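Local structure of carboxylase (Deinococcus radiodurans, 5H80) at residues A[58-63]-A[73-78]. The protein probably carries out the ATP-dependent carboxylation of biotin through this biotin carboxylase domain of a single-chain bacterial carboxylase. Residues are numbered along the deposited sequence; the frame is centred on the assembly and turned at random.
Sequences SVAVYA and RRADEA
Val59 bridges to Glu77 and Ala60 to Ala78 where strands 57-62 and 77-80 run parallel. The Glu77 amide donates to Ser58 O at 3.2 Å, and Ala60 N reaches back to Glu77 O at 2.9 Å. Ser58 and Asp76 bind each other reciprocally just before strand 77-80 begins. Ser58 N meets Asp76 OD2 on its anti lone pair, 2.8 Å away and nearly straight at 165°, while Asp76 N donates to Ser58 OG at 3.2 Å. Serine suits this place because a chi1 of 60° tucks OG in over the backbone, where it can accept the hydrogen of that amide. Replacing the serine with alanine removes OG and is likely to cost the Asp76 amide its straighter bond, the one to Ser58 O being weak. The pairing closes a beta-alpha-beta unit, strand 57-62, helix 70-74 and strand 77-80, at one margin of the parallel sheet of the biotin carboxylase N-terminal domain. On one face, Val59 and Glu77 run alongside each other; Val59 CG2 lies 4.0 Å from Glu77 CG, while Glu77 OE1 forms a salt bridge with Arg34. Small residues suit the other face, that of Ala60 and Ala78: Ala75 CB, from the loop before the strand, presses on Ala60 CB at 3.3 Å, unusually close for two carbons, beside Glu48 of helix 42-53. Farther along, Tyr62 CE2 touches Ala78 CB at 3.8 Å, and a water in the plane of the phenol ring links Tyr62 OH to Ala78 O, to which it donates.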
loop_
_atom_site.group_PDB
_atom_site.type_symbol
_atom_site.label_atom_id
_atom_site.label_comp_id
_atom_site.label_asym_id
_atom_site.label_seq_id
_atom_site.Cartn_x
_atom_site.Cartn_y
_atom_site.Cartn_z
ATOM N N SER A 58 -9.907 6.214 -20.539
ATOM C CA SER A 58 -9.972 7.538 -20.034
ATOM C C SER A 58 -9.591 8.608 -21.038
ATOM O O SER A 58 -8.642 8.496 -21.780
ATOM C CB SER A 58 -9.087 7.740 -18.760
ATOM O OG SER A 58 -7.674 7.480 -18.989
ATOM N N VAL A 59 -10.293 9.731 -20.899
ATOM C CA VAL A 59 -9.962 10.952 -21.620
ATOM C C VAL A 59 -9.709 12.040 -20.566
ATOM O O VAL A 59 -10.598 12.407 -19.854
ATOM C CB VAL A 59 -11.104 11.300 -22.629
ATOM C CG1 VAL A 59 -10.761 12.638 -23.321
ATOM C CG2 VAL A 59 -11.461 10.091 -23.563
ATOM N N ALA A 60 -8.506 12.555 -20.510
ATOM C CA ALA A 60 -8.108 13.680 -19.634
ATOM C C ALA A 60 -8.230 14.997 -20.414
ATOM O O ALA A 60 -8.348 14.977 -21.701
ATOM C CB ALA A 60 -6.700 13.433 -19.091
ATOM N N VAL A 61 -8.279 16.094 -19.666
ATOM C CA VAL A 61 -8.219 17.424 -20.244
ATOM C C VAL A 61 -7.111 18.168 -19.462
ATOM O O VAL A 61 -6.839 17.934 -18.230
ATOM C CB VAL A 61 -9.571 18.202 -20.215
ATOM C CG1 VAL A 61 -10.625 17.613 -21.176
ATOM C CG2 VAL A 61 -10.153 18.336 -18.781
ATOM N N TYR A 62 -6.463 19.106 -20.109
ATOM C CA TYR A 62 -5.466 19.923 -19.508
ATOM C C TYR A 62 -5.394 21.334 -20.077
ATOM O O TYR A 62 -5.691 21.550 -21.277
ATOM C CB TYR A 62 -4.022 19.301 -19.547
ATOM C CG TYR A 62 -3.522 19.037 -20.939
ATOM C CD1 TYR A 62 -2.564 19.864 -21.475
ATOM C CD2 TYR A 62 -4.042 17.998 -21.799
ATOM C CE1 TYR A 62 -2.156 19.742 -22.782
ATOM C CE2 TYR A 62 -3.552 17.823 -23.137
ATOM C CZ TYR A 62 -2.595 18.704 -23.575
ATOM O OH TYR A 62 -2.122 18.637 -24.848
ATOM N N ALA A 63 -5.078 22.251 -19.208
ATOM C CA ALA A 63 -4.720 23.624 -19.582
ATOM C C ALA A 63 -3.231 23.662 -19.800
ATOM O O ALA A 63 -2.480 22.887 -19.169
ATOM C CB ALA A 63 -5.103 24.556 -18.453
ATOM N N ARG A 73 -0.094 12.581 -19.186
ATOM C CA ARG A 73 0.557 11.367 -19.670
ATOM C C ARG A 73 -0.192 10.103 -19.303
ATOM O O ARG A 73 -0.215 9.141 -20.076
ATOM C CB ARG A 73 1.959 11.235 -19.042
ATOM C CG ARG A 73 3.062 12.061 -19.678
ATOM C CD ARG A 73 4.340 12.038 -18.823
ATOM N NE ARG A 73 4.166 12.671 -17.505
ATOM C CZ ARG A 73 5.148 13.147 -16.734
ATOM N NH1 ARG A 73 6.429 13.101 -17.114
ATOM N NH2 ARG A 73 4.839 13.693 -15.558
ATOM N N ARG A 74 -0.764 10.069 -18.089
ATOM C CA ARG A 74 -1.450 8.853 -17.622
ATOM C C ARG A 74 -2.788 8.540 -18.285
ATOM O O ARG A 74 -3.240 7.373 -18.251
ATOM C CB ARG A 74 -1.577 8.847 -16.056
ATOM C CG ARG A 74 -2.257 7.681 -15.411
ATOM C CD ARG A 74 -1.399 6.388 -15.590
ATOM N NE ARG A 74 -2.096 5.240 -14.973
ATOM C CZ ARG A 74 -3.152 4.591 -15.477
ATOM N NH1 ARG A 74 -3.680 4.949 -16.660
ATOM N NH2 ARG A 74 -3.708 3.604 -14.805
ATOM N N ALA A 75 -3.499 9.515 -18.840
ATOM C CA ALA A 75 -4.694 9.149 -19.533
ATOM C C ALA A 75 -4.440 8.292 -20.799
ATOM O O ALA A 75 -3.319 8.286 -21.393
ATOM C CB ALA A 75 -5.396 10.461 -19.904
ATOM N N ASP A 76 -5.464 7.646 -21.268
ATOM C CA ASP A 76 -5.352 6.915 -22.551
ATOM C C ASP A 76 -5.301 7.956 -23.641
ATOM O O ASP A 76 -4.681 7.766 -24.671
ATOM C CB ASP A 76 -6.496 5.967 -22.830
ATOM C CG ASP A 76 -6.577 4.881 -21.818
ATOM O OD1 ASP A 76 -5.590 4.130 -21.692
ATOM O OD2 ASP A 76 -7.606 4.815 -21.127
ATOM N N GLU A 77 -5.996 9.055 -23.413
ATOM C CA GLU A 77 -5.863 10.158 -24.386
ATOM C C GLU A 77 -6.118 11.443 -23.632
ATOM O O GLU A 77 -6.930 11.432 -22.682
ATOM C CB GLU A 77 -6.720 9.913 -25.584
ATOM C CG GLU A 77 -8.072 10.526 -25.577
ATOM C CD GLU A 77 -8.878 10.111 -26.838
ATOM O OE1 GLU A 77 -9.644 9.111 -26.746
ATOM O OE2 GLU A 77 -8.687 10.782 -27.908
ATOM N N ALA A 78 -5.311 12.466 -23.906
ATOM C CA ALA A 78 -5.457 13.738 -23.269
ATOM C C ALA A 78 -5.738 14.810 -24.295
ATOM O O ALA A 78 -5.016 14.889 -25.332
ATOM C CB ALA A 78 -4.230 14.097 -22.459
HETATM O O HOH W 1 -3.552 16.901 -26.382
#